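Local coordinates for protein VMS1 (Saccharomyces cerevisiae, PDB 5WHG) that cleaves polypeptidyl-tRNAs downstream of ribosome-associated quality control, releasing incomplete polypeptides for degradation, and binds the 60S subunit through the VLRF1 domain held in this piece, at residues D311-R316 with E337-F342; N33-M38 with I163-K168; Y23-S28 with V223-L228; K252-Y257 with T294-V299. All coordinates share one frame; numbering follows the deposited sequence.

Interaction 1 (D311-R316 with E337-F342)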
# COMPACT_ATOMS: atom_id res chain seq x y z
N ASP A 311 4.73 -3.67 4.65
CA ASP A 311 5.67 -3.75 3.53
C ASP A 311 6.26 -2.38 3.22
O ASP A 311 7.47 -2.17 3.30
CB ASP A 311 4.95 -4.30 2.28
CG ASP A 311 4.88 -5.82 2.25
OD1 ASP A 311 4.66 -6.46 3.31
OD2 ASP A 311 5.00 -6.38 1.12
N ASN A 312 5.39 -1.43 2.85
CA ASN A 312 5.78 -0.08 2.51
C ASN A 312 4.98 0.91 3.33
O ASN A 312 3.83 0.65 3.71
CB ASN A 312 5.58 0.21 1.02
CG ASN A 312 6.41 -0.70 0.13
OD1 ASN A 312 7.64 -0.66 0.14
ND2 ASN A 312 5.74 -1.52 -0.64
N ILE A 313 5.59 2.06 3.58
CA ILE A 313 4.92 3.20 4.19
C ILE A 313 5.06 4.39 3.22
O ILE A 313 6.12 5.03 3.16
CB ILE A 313 5.49 3.51 5.58
CG1 ILE A 313 5.28 2.29 6.49
CG2 ILE A 313 4.81 4.73 6.16
CD1 ILE A 313 6.21 2.23 7.73
N PHE A 314 4.00 4.68 2.46
CA PHE A 314 3.98 5.77 1.48
C PHE A 314 3.51 7.07 2.14
O PHE A 314 2.42 7.12 2.71
CB PHE A 314 3.07 5.44 0.30
CG PHE A 314 3.62 4.37 -0.60
CD1 PHE A 314 4.73 4.63 -1.41
CD2 PHE A 314 3.05 3.10 -0.64
CE1 PHE A 314 5.26 3.63 -2.23
CE2 PHE A 314 3.57 2.11 -1.46
CZ PHE A 314 4.68 2.37 -2.25
N ILE A 315 4.33 8.12 2.03
CA ILE A 315 4.06 9.41 2.68
C ILE A 315 4.20 10.52 1.65
O ILE A 315 5.22 10.59 0.95
CB ILE A 315 5.02 9.68 3.84
CG1 ILE A 315 5.09 8.49 4.78
CG2 ILE A 315 4.57 10.91 4.64
CD1 ILE A 315 5.77 8.83 6.10
N ARG A 316 3.21 11.39 1.57
CA ARG A 316 3.36 12.66 0.85
C ARG A 316 3.32 13.81 1.85
O ARG A 316 2.31 14.02 2.52
CB ARG A 316 2.30 12.90 -0.22
CG ARG A 316 2.46 14.36 -0.71
CD ARG A 316 1.83 14.70 -2.03
NE ARG A 316 0.37 14.71 -2.02
CZ ARG A 316 -0.41 15.45 -1.23
NH1 ARG A 316 0.09 16.27 -0.31
NH2 ARG A 316 -1.73 15.35 -1.34
N GLU A 337 13.91 2.31 5.18
CA GLU A 337 13.77 1.95 3.77
C GLU A 337 12.32 1.86 3.30
O GLU A 337 12.00 2.27 2.18
CB GLU A 337 14.47 0.62 3.51
CG GLU A 337 14.23 0.03 2.11
CD GLU A 337 15.25 -1.05 1.74
OE1 GLU A 337 15.43 -2.00 2.53
OE2 GLU A 337 15.88 -0.92 0.66
N ARG A 338 11.43 1.34 4.16
CA ARG A 338 10.01 1.21 3.80
C ARG A 338 9.35 2.55 3.52
O ARG A 338 8.31 2.59 2.83
CB ARG A 338 9.26 0.50 4.91
CG ARG A 338 9.73 -0.90 5.17
CD ARG A 338 9.05 -1.46 6.40
NE ARG A 338 9.30 -0.58 7.53
CZ ARG A 338 8.53 -0.55 8.61
NH1 ARG A 338 7.47 -1.35 8.67
NH2 ARG A 338 8.81 0.28 9.60
N ILE A 339 9.89 3.64 4.04
CA ILE A 339 9.27 4.95 3.91
C ILE A 339 9.60 5.52 2.53
O ILE A 339 10.77 5.69 2.19
CB ILE A 339 9.71 5.89 5.03
CG1 ILE A 339 9.23 5.33 6.37
CG2 ILE A 339 9.18 7.26 4.79
CD1 ILE A 339 9.52 6.19 7.55
N LYS A 340 8.57 5.81 1.74
CA LYS A 340 8.76 6.15 0.34
C LYS A 340 7.76 7.21 -0.09
O LYS A 340 6.61 7.24 0.36
CB LYS A 340 8.59 4.92 -0.55
CG LYS A 340 9.50 3.76 -0.18
CD LYS A 340 9.08 2.55 -0.96
CE LYS A 340 9.89 1.35 -0.56
NZ LYS A 340 9.60 0.24 -1.49
N SER A 341 8.21 8.07 -1.00
CA SER A 341 7.29 8.96 -1.69
C SER A 341 6.28 8.17 -2.52
O SER A 341 6.50 7.02 -2.90
CB SER A 341 8.04 9.91 -2.60
OG SER A 341 8.69 10.89 -1.83
N PHE A 342 5.17 8.82 -2.81
CA PHE A 342 4.29 8.37 -3.87
C PHE A 342 4.92 8.70 -5.22
O PHE A 342 5.28 9.85 -5.47
CB PHE A 342 2.92 9.05 -3.77
CG PHE A 342 2.07 8.57 -2.63
CD1 PHE A 342 1.20 7.50 -2.79
CD2 PHE A 342 2.10 9.21 -1.40
CE1 PHE A 342 0.37 7.07 -1.76
CE2 PHE A 342 1.28 8.79 -0.34
CZ PHE A 342 0.41 7.72 -0.53
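Ile313 pairs with Ile339, and Phe314 with Lys340, where two parallel strands lie side by side. With helix 320-323 between them, strands 313-316 and 339-340 form a beta-alpha-beta unit of the VLRF1 domain. Strand 339-340 ends the mixed sheet on this side.

Three backbone bonds make the ladder. Ile313 N donates to Arg338 O at 2.9 Å. Lys340 N donates to Ile313 O at 2.9 Å. Ile315 N donates to Lys340 O at 3.0 Å. Ile313 thus bonds to the residues on either side of Ile339, the normal parallel pattern.

Apolar contacts follow on both faces. On the face with Ile313 and Ile339, Ile315 CD1 meets Ile339 CG2 at 4.0 Å. On the face with Phe314, a CH-pi contact forms: Phe314 CB lies 3.8 Å from the centroid of the Phe342 ring, over its face but offset toward the rim. The planes of the two rings are inclined at 33°. Helix 351-362 packs here, with Leu361 on Phe314 and Ala357 on Phe342.

Two charged side chains close the contact at the Asn312 end. Ile313 CD1 sits 3.6 Å above the centre of the Arg338 guanidinium plane. That group is held by a salt bridge to Asp336 and by the backbone oxygens of Leu307 and Cys310. The Lys340 chain is extended beyond CG, and its NZ also bonds to the backbone oxygens of Ser181 and Phe183. Lys340 NZ donates a hydrogen bond to Asn312 OD1 at 2.7 Å, from above the amide carbonyl plane, 41° out of it.

Interaction 2 (N33-M38 with I163-K168)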
# COMPACT_ATOMS: atom_id res chain seq x y z
N ASN A 33 2.85 -16.54 -14.87
CA ASN A 33 3.87 -17.35 -15.54
C ASN A 33 4.19 -16.85 -16.94
O ASN A 33 5.18 -17.31 -17.52
CB ASN A 33 3.43 -18.81 -15.61
CG ASN A 33 3.73 -19.58 -14.33
OD1 ASN A 33 3.90 -19.00 -13.25
ND2 ASN A 33 3.78 -20.90 -14.45
N SER A 34 3.38 -15.95 -17.50
CA SER A 34 3.72 -15.35 -18.79
C SER A 34 4.63 -14.13 -18.65
O SER A 34 5.44 -13.89 -19.54
CB SER A 34 2.43 -14.97 -19.56
OG SER A 34 1.92 -13.69 -19.22
N LEU A 35 4.53 -13.39 -17.54
CA LEU A 35 5.33 -12.18 -17.33
C LEU A 35 6.82 -12.43 -17.55
O LEU A 35 7.40 -13.37 -16.99
CB LEU A 35 5.11 -11.65 -15.92
CG LEU A 35 3.71 -11.11 -15.61
CD1 LEU A 35 3.73 -10.32 -14.30
CD2 LEU A 35 3.16 -10.25 -16.76
N LYS A 36 7.44 -11.58 -18.38
CA LYS A 36 8.86 -11.67 -18.71
C LYS A 36 9.49 -10.29 -18.58
O LYS A 36 9.02 -9.33 -19.20
CB LYS A 36 9.07 -12.19 -20.14
CG LYS A 36 8.26 -13.42 -20.55
CD LYS A 36 8.71 -14.69 -19.84
CE LYS A 36 8.16 -15.92 -20.56
NZ LYS A 36 8.76 -17.20 -20.11
N LEU A 37 10.55 -10.20 -17.78
CA LEU A 37 11.13 -8.90 -17.42
C LEU A 37 11.95 -8.31 -18.57
O LEU A 37 12.83 -8.97 -19.12
CB LEU A 37 12.02 -9.02 -16.19
CG LEU A 37 12.70 -7.68 -15.92
CD1 LEU A 37 11.74 -6.72 -15.21
CD2 LEU A 37 14.01 -7.83 -15.17
N MSE A 38 11.68 -7.04 -18.88
CA MSE A 38 12.46 -6.31 -19.87
C MSE A 38 13.78 -5.72 -19.35
O MSE A 38 13.81 -5.11 -18.29
CB MSE A 38 11.61 -5.19 -20.45
CG MSE A 38 12.39 -4.29 -21.37
SE MSE A 38 11.24 -3.10 -22.36
CE MSE A 38 9.93 -4.40 -22.99
N ILE A 163 8.88 -0.61 -13.88
CA ILE A 163 9.49 -1.85 -14.33
C ILE A 163 8.50 -2.49 -15.29
O ILE A 163 7.28 -2.37 -15.09
CB ILE A 163 9.83 -2.75 -13.12
CG1 ILE A 163 11.10 -2.25 -12.44
CG2 ILE A 163 9.94 -4.21 -13.51
CD1 ILE A 163 11.57 -3.13 -11.31
N TYR A 164 9.02 -3.12 -16.36
CA TYR A 164 8.19 -3.57 -17.48
C TYR A 164 8.26 -5.08 -17.66
O TYR A 164 9.32 -5.70 -17.45
CB TYR A 164 8.62 -2.91 -18.79
CG TYR A 164 8.68 -1.41 -18.72
CD1 TYR A 164 7.53 -0.64 -18.87
CD2 TYR A 164 9.88 -0.75 -18.50
CE1 TYR A 164 7.57 0.74 -18.80
CE2 TYR A 164 9.93 0.63 -18.44
CZ TYR A 164 8.77 1.37 -18.59
OH TYR A 164 8.80 2.75 -18.52
N PHE A 165 7.13 -5.66 -18.06
CA PHE A 165 7.06 -7.06 -18.48
C PHE A 165 6.40 -7.16 -19.85
O PHE A 165 5.69 -6.25 -20.30
CB PHE A 165 6.28 -7.91 -17.46
CG PHE A 165 6.86 -7.87 -16.08
CD1 PHE A 165 6.45 -6.90 -15.17
CD2 PHE A 165 7.81 -8.80 -15.68
CE1 PHE A 165 6.99 -6.85 -13.89
CE2 PHE A 165 8.36 -8.75 -14.40
CZ PHE A 165 7.94 -7.77 -13.50
N LYS A 166 6.63 -8.29 -20.53
CA LYS A 166 6.03 -8.56 -21.83
C LYS A 166 5.13 -9.80 -21.76
O LYS A 166 5.37 -10.70 -20.95
CB LYS A 166 7.11 -8.76 -22.91
CG LYS A 166 8.25 -7.74 -22.86
CD LYS A 166 9.07 -7.82 -24.13
CE LYS A 166 10.57 -7.99 -23.87
NZ LYS A 166 11.28 -8.57 -25.08
N SER A 167 4.11 -9.83 -22.63
CA SER A 167 3.12 -10.92 -22.65
C SER A 167 2.10 -10.87 -23.79
O SER A 167 2.30 -11.52 -24.83
CB SER A 167 2.37 -10.97 -21.32
OG SER A 167 2.00 -9.67 -20.95
N LYS A 168 1.00 -10.12 -23.61
CA LYS A 168 -0.20 -10.18 -24.48
C LYS A 168 -0.50 -8.81 -25.09
O LYS A 168 -1.11 -7.96 -24.45
CB LYS A 168 -1.42 -10.68 -23.70
CG LYS A 168 -1.22 -12.07 -23.14
CD LYS A 168 -2.51 -12.72 -22.68
CE LYS A 168 -2.30 -14.23 -22.55
NZ LYS A 168 -1.27 -14.55 -21.54
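The Phe165 ring is the apolar centre, with Leu35 and Leu37 packed round it. Leu35 CD1 lies over one face of the ring, and Leu35 CB is 3.9 Å from Phe165 CD2. Leu37 CD1 approaches Phe165 CE2 at 4.0 Å. The same Leu37 CD1 also touches Ile163 CG2 at 3.5 Å. Leu195 of helix 191-198 and Ile178 of strand 176-179 pack on Phe165 as well. An alanine in place of Phe165 would probably leave a gap beside Leu35 and Leu37 and weaken the packing of strand 162-166 on Leu195 of helix 191-198.

Further out, Met38, present as selenomethionine, makes an oblique Met-aromatic contact: its SE is 5.4 Å from the centroid of the Tyr164 ring. Met38 CE rests on Lys166 CD at 3.7 Å, and the two side chains cross at about a right angle.

The polar edge is mostly backbone. Lys166 N donates to Lys36 O at 2.9 Å, in the carbonyl plane and on a lone pair. Met38 N donates to Tyr164 O at 3.1 Å in an almost straight bond (177°). The return bond from Lys36 N to Lys166 O is weak. Strand 36-37 is thus a short, loosely bonded antiparallel edge of a four-stranded sheet. The chemistry implies that attachment depends on packing at Phe165 as well as on a few backbone bonds.

Interaction 3 (Y23-S28 with V223-L228)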
# COMPACT_ATOMS: atom_id res chain seq x y z
N TYR A 23 -4.70 -6.76 -10.82
CA TYR A 23 -4.32 -6.42 -9.45
C TYR A 23 -3.05 -7.17 -9.07
O TYR A 23 -3.02 -8.41 -9.06
CB TYR A 23 -5.45 -6.75 -8.48
CG TYR A 23 -5.21 -6.23 -7.08
CD1 TYR A 23 -5.15 -4.86 -6.83
CD2 TYR A 23 -5.07 -7.09 -6.01
CE1 TYR A 23 -4.94 -4.39 -5.55
CE2 TYR A 23 -4.87 -6.61 -4.73
CZ TYR A 23 -4.80 -5.27 -4.51
OH TYR A 23 -4.60 -4.80 -3.24
N ILE A 24 -2.01 -6.42 -8.71
CA ILE A 24 -0.69 -6.98 -8.48
C ILE A 24 -0.67 -8.05 -7.38
O ILE A 24 0.19 -8.94 -7.41
CB ILE A 24 0.28 -5.82 -8.19
CG1 ILE A 24 0.51 -5.02 -9.47
CG2 ILE A 24 1.60 -6.33 -7.64
CD1 ILE A 24 1.00 -3.62 -9.22
N PHE A 25 -1.62 -8.03 -6.45
CA PHE A 25 -1.63 -8.99 -5.35
C PHE A 25 -2.64 -10.12 -5.55
O PHE A 25 -2.94 -10.85 -4.59
CB PHE A 25 -1.88 -8.27 -4.03
CG PHE A 25 -0.87 -7.21 -3.73
CD1 PHE A 25 0.47 -7.55 -3.56
CD2 PHE A 25 -1.24 -5.88 -3.63
CE1 PHE A 25 1.42 -6.58 -3.28
CE2 PHE A 25 -0.29 -4.90 -3.35
CZ PHE A 25 1.04 -5.26 -3.17
N ASP A 26 -3.15 -10.29 -6.77
CA ASP A 26 -4.20 -11.26 -7.05
C ASP A 26 -4.19 -11.63 -8.53
O ASP A 26 -5.25 -11.78 -9.14
CB ASP A 26 -5.55 -10.70 -6.61
CG ASP A 26 -6.65 -11.75 -6.55
OD1 ASP A 26 -6.35 -12.95 -6.77
OD2 ASP A 26 -7.81 -11.37 -6.28
N LEU A 27 -3.01 -11.78 -9.11
CA LEU A 27 -2.89 -12.15 -10.52
C LEU A 27 -3.03 -13.66 -10.70
O LEU A 27 -2.46 -14.45 -9.94
CB LEU A 27 -1.54 -11.70 -11.07
CG LEU A 27 -1.11 -10.25 -10.95
CD1 LEU A 27 0.40 -10.17 -11.19
CD2 LEU A 27 -1.85 -9.37 -11.96
N SER A 28 -3.78 -14.05 -11.72
CA SER A 28 -3.95 -15.45 -12.09
C SER A 28 -2.61 -16.07 -12.47
O SER A 28 -1.68 -15.39 -12.91
CB SER A 28 -4.89 -15.57 -13.27
OG SER A 28 -4.28 -14.94 -14.38
N VAL A 223 -3.72 -0.16 4.71
CA VAL A 223 -4.43 -0.84 3.62
C VAL A 223 -4.02 -2.31 3.59
O VAL A 223 -2.83 -2.63 3.68
CB VAL A 223 -4.16 -0.17 2.26
CG1 VAL A 223 -2.65 -0.14 1.95
CG2 VAL A 223 -4.93 -0.88 1.13
N SER A 224 -5.00 -3.19 3.50
CA SER A 224 -4.73 -4.60 3.28
C SER A 224 -4.46 -4.87 1.80
O SER A 224 -5.13 -4.33 0.93
CB SER A 224 -5.90 -5.46 3.73
OG SER A 224 -6.02 -6.60 2.90
N HIS A 225 -3.48 -5.73 1.52
CA HIS A 225 -3.23 -6.12 0.14
C HIS A 225 -4.33 -7.00 -0.42
O HIS A 225 -4.41 -7.16 -1.65
CB HIS A 225 -1.87 -6.80 0.03
CG HIS A 225 -0.71 -5.91 0.37
ND1 HIS A 225 0.60 -6.26 0.11
CD2 HIS A 225 -0.67 -4.68 0.93
CE1 HIS A 225 1.40 -5.29 0.52
NE2 HIS A 225 0.66 -4.31 1.02
N GLN A 226 -5.21 -7.55 0.42
CA GLN A 226 -6.32 -8.34 -0.08
C GLN A 226 -7.46 -7.44 -0.54
O GLN A 226 -7.86 -6.53 0.19
CB GLN A 226 -6.82 -9.30 1.00
CG GLN A 226 -7.75 -10.40 0.47
CD GLN A 226 -6.98 -11.58 -0.09
OE1 GLN A 226 -5.81 -11.45 -0.48
NE2 GLN A 226 -7.62 -12.75 -0.13
N ARG A 227 -8.01 -7.73 -1.71
CA ARG A 227 -9.15 -7.00 -2.26
C ARG A 227 -10.47 -7.53 -1.71
O ARG A 227 -10.51 -8.42 -0.86
CB ARG A 227 -9.14 -7.08 -3.78
CG ARG A 227 -8.32 -6.03 -4.48
CD ARG A 227 -8.58 -6.11 -5.98
NE ARG A 227 -8.61 -7.50 -6.44
CZ ARG A 227 -8.93 -7.87 -7.68
NH1 ARG A 227 -9.25 -6.96 -8.59
NH2 ARG A 227 -8.93 -9.16 -8.00
N LEU A 228 -11.58 -7.00 -2.22
CA LEU A 228 -12.91 -7.35 -1.74
C LEU A 228 -13.80 -7.70 -2.93
O LEU A 228 -13.35 -8.06 -4.02
CB LEU A 228 -13.49 -6.21 -0.89
CG LEU A 228 -12.77 -5.71 0.38
CD1 LEU A 228 -13.55 -4.58 1.06
CD2 LEU A 228 -12.47 -6.81 1.39
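Tyr23 OH has two partners. It donates to His225 O at 2.9 Å, reaching it from above the carbonyl plane, and it has a weak hydrogen bond with Trp358 NE1. Tyr23 CG is anti to the backbone N (chi1 -171°), which carries the ring toward segment 223-228.

Arg227 lies flat against the same ring. Its CG is 3.6 Å from the centroid of the Tyr23 ring, a CH-pi contact over the face. The side chains slide past each other in opposite directions, so the guanidinium ends up over Tyr23 CB. Ring and guanidinium planes are only 9° apart. The Arg227 charge is met by Asp26 in a salt bridge, with NH2 to OD2 at 3.0 Å. OD2 lies at the guanidinium edge, near its plane, but the carboxylate plane is turned 84° away. A phenylalanine at Tyr23 would keep the ring under Arg227, but His225 O would probably lose its hydroxyl donor.

Phe25 and His225 form an offset stack with centroids 4.2 Å apart. His225 CB also sits over the Phe25 face. Ser208 OG bonds to His225 NE2, which helps fix the imidazole. Trp198 meets Phe25 edge-to-face, and Trp358 packs near both rings.

The backbones are shaped for this meeting. Asp26 N bonds to Tyr23 O at 3.0 Å, closing a type I beta turn. At the end of strand 217-224, Gln226 N donates to Ser224 OG at 2.8 Å. The contact therefore joins a type I turn from the N-terminal region to an ST turn at a strand end of the VLRF1 domain.

Interaction 4 (K252-Y257 with T294-V299)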
# COMPACT_ATOMS: atom_id res chain seq x y z
N LYS A 252 -7.91 7.36 9.09
CA LYS A 252 -8.20 8.56 9.84
C LYS A 252 -7.99 9.77 8.93
O LYS A 252 -7.12 9.74 8.06
CB LYS A 252 -7.30 8.67 11.09
CG LYS A 252 -8.01 9.18 12.34
CD LYS A 252 -8.60 8.02 13.15
CE LYS A 252 -9.52 8.50 14.27
NZ LYS A 252 -10.10 7.37 15.07
N THR A 253 -8.83 10.80 9.10
CA THR A 253 -8.60 12.11 8.49
C THR A 253 -9.06 13.19 9.46
O THR A 253 -10.19 13.14 9.95
CB THR A 253 -9.35 12.30 7.16
OG1 THR A 253 -10.76 12.32 7.39
CG2 THR A 253 -9.07 11.19 6.20
N PHE A 254 -8.20 14.18 9.70
CA PHE A 254 -8.58 15.39 10.42
C PHE A 254 -7.90 16.60 9.81
O PHE A 254 -7.07 16.49 8.90
CB PHE A 254 -8.24 15.27 11.91
CG PHE A 254 -6.91 14.65 12.17
CD1 PHE A 254 -5.75 15.37 12.00
CD2 PHE A 254 -6.83 13.34 12.63
CE1 PHE A 254 -4.51 14.78 12.27
CE2 PHE A 254 -5.59 12.75 12.91
CZ PHE A 254 -4.44 13.47 12.72
N HIS A 255 -8.26 17.79 10.31
CA HIS A 255 -7.70 19.05 9.84
C HIS A 255 -7.46 20.01 11.00
O HIS A 255 -8.24 20.06 11.95
CB HIS A 255 -8.61 19.74 8.81
CG HIS A 255 -8.40 21.23 8.70
ND1 HIS A 255 -7.42 21.79 7.92
CD2 HIS A 255 -9.06 22.26 9.26
CE1 HIS A 255 -7.48 23.10 8.01
NE2 HIS A 255 -8.47 23.42 8.82
N ARG A 256 -6.38 20.79 10.89
CA ARG A 256 -6.14 21.93 11.77
C ARG A 256 -5.60 23.10 10.97
O ARG A 256 -4.61 22.95 10.25
CB ARG A 256 -5.14 21.61 12.88
CG ARG A 256 -5.73 21.03 14.14
CD ARG A 256 -4.72 21.15 15.27
NE ARG A 256 -4.92 20.12 16.27
CZ ARG A 256 -5.92 20.11 17.14
NH1 ARG A 256 -6.83 21.08 17.12
NH2 ARG A 256 -6.02 19.12 18.01
N TYR A 257 -6.22 24.27 11.14
CA TYR A 257 -5.57 25.51 10.74
C TYR A 257 -4.27 25.68 11.54
O TYR A 257 -4.07 25.05 12.59
CB TYR A 257 -6.51 26.70 10.97
CG TYR A 257 -7.94 26.52 10.43
CD1 TYR A 257 -8.27 26.83 9.11
CD2 TYR A 257 -8.95 26.06 11.25
CE1 TYR A 257 -9.58 26.68 8.63
CE2 TYR A 257 -10.26 25.90 10.78
CZ TYR A 257 -10.57 26.21 9.47
OH TYR A 257 -11.87 26.04 9.02
N THR A 294 1.28 16.75 16.88
CA THR A 294 0.93 15.83 17.96
C THR A 294 -0.24 14.93 17.56
O THR A 294 -0.20 13.72 17.80
CB THR A 294 0.64 16.58 19.27
OG1 THR A 294 -0.45 17.48 19.08
CG2 THR A 294 1.83 17.39 19.70
N ASP A 295 -1.28 15.51 16.93
CA ASP A 295 -2.36 14.71 16.36
C ASP A 295 -1.84 13.56 15.51
O ASP A 295 -2.31 12.42 15.63
CB ASP A 295 -3.29 15.59 15.51
CG ASP A 295 -4.13 16.54 16.34
OD1 ASP A 295 -4.66 16.12 17.39
OD2 ASP A 295 -4.25 17.72 15.96
N ILE A 296 -0.87 13.83 14.63
CA ILE A 296 -0.42 12.78 13.73
C ILE A 296 0.46 11.79 14.47
O ILE A 296 0.36 10.57 14.29
CB ILE A 296 0.30 13.37 12.51
CG1 ILE A 296 -0.71 14.00 11.54
CG2 ILE A 296 1.15 12.31 11.80
CD1 ILE A 296 -0.10 15.01 10.57
N GLN A 297 1.34 12.30 15.34
CA GLN A 297 2.11 11.38 16.17
C GLN A 297 1.20 10.50 17.02
O GLN A 297 1.58 9.37 17.34
CB GLN A 297 3.09 12.17 17.01
CG GLN A 297 4.16 12.73 16.12
CD GLN A 297 5.26 13.45 16.85
OE1 GLN A 297 6.33 13.65 16.29
NE2 GLN A 297 5.01 13.86 18.10
N GLY A 298 0.00 10.98 17.34
CA GLY A 298 -0.96 10.13 18.02
C GLY A 298 -1.47 8.99 17.15
O GLY A 298 -1.62 7.86 17.62
N VAL A 299 -1.77 9.27 15.88
CA VAL A 299 -2.20 8.21 14.97
C VAL A 299 -1.07 7.21 14.77
O VAL A 299 -1.32 6.00 14.68
CB VAL A 299 -2.66 8.79 13.62
CG1 VAL A 299 -3.03 7.64 12.67
CG2 VAL A 299 -3.84 9.72 13.79
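Strand 247-255, an outermost strand of the mixed sheet in the VLRF1 domain, packs against helix 292-302 through Phe254, Asp295 and Val299. The short strand and helix segments run antiparallel, at 172°, with axes 10.4 Å apart.

Phe254 reaches from the strand to the helix. The rim of the ring does the touching. CE2 meets Val299 CG2 at 3.6 Å, tip to tip and in the ring plane. CZ reaches Ile296 CG1 at 3.9 Å. CE1 approaches Asp295 CB at 3.6 Å. Asp295 and Val299 are one helical turn apart, so the ring spans that turn. Phe218 of strand 217-224 stacks on Phe254.

Beyond the strand, Arg256 forms a salt bridge with Asp295. Arg256 NE and NH2 both face the carboxylate. The bonds of NH2 to the two oxygens are weak, and the exact NE to OD2 length is doubtful. The two side chains cross at about a right angle.

Gln267, inferred to be the active-site residue, belongs to the unmodelled part of the chain joining these segments. The layout is that of a helix laid on a sheet in an alpha/beta domain.

Interactions 1, 3 and 4 all reach the mixed sheet of the VLRF1 domain. Interaction 1 lies at one edge and interaction 4 at the other, and interaction 3 uses the end of strand 217-224, next to strand 247-255. All three are partly buried, with 1 and 3 nearest the centre of the chain. Interactions 1 and 3 touch where Asp311 OD2 lies 3.8 Å from His225 CE1. Interaction 2 is a surface contact in the separate antiparallel sheet, with its centre about 42 Å from that of interaction 4. The chemistry differs accordingly: interactions 1 and 2 pair strands through backbone bonds, while interactions 3 and 4 rely mainly on side chains, each combining aromatic contacts with an arginine-aspartate salt bridge.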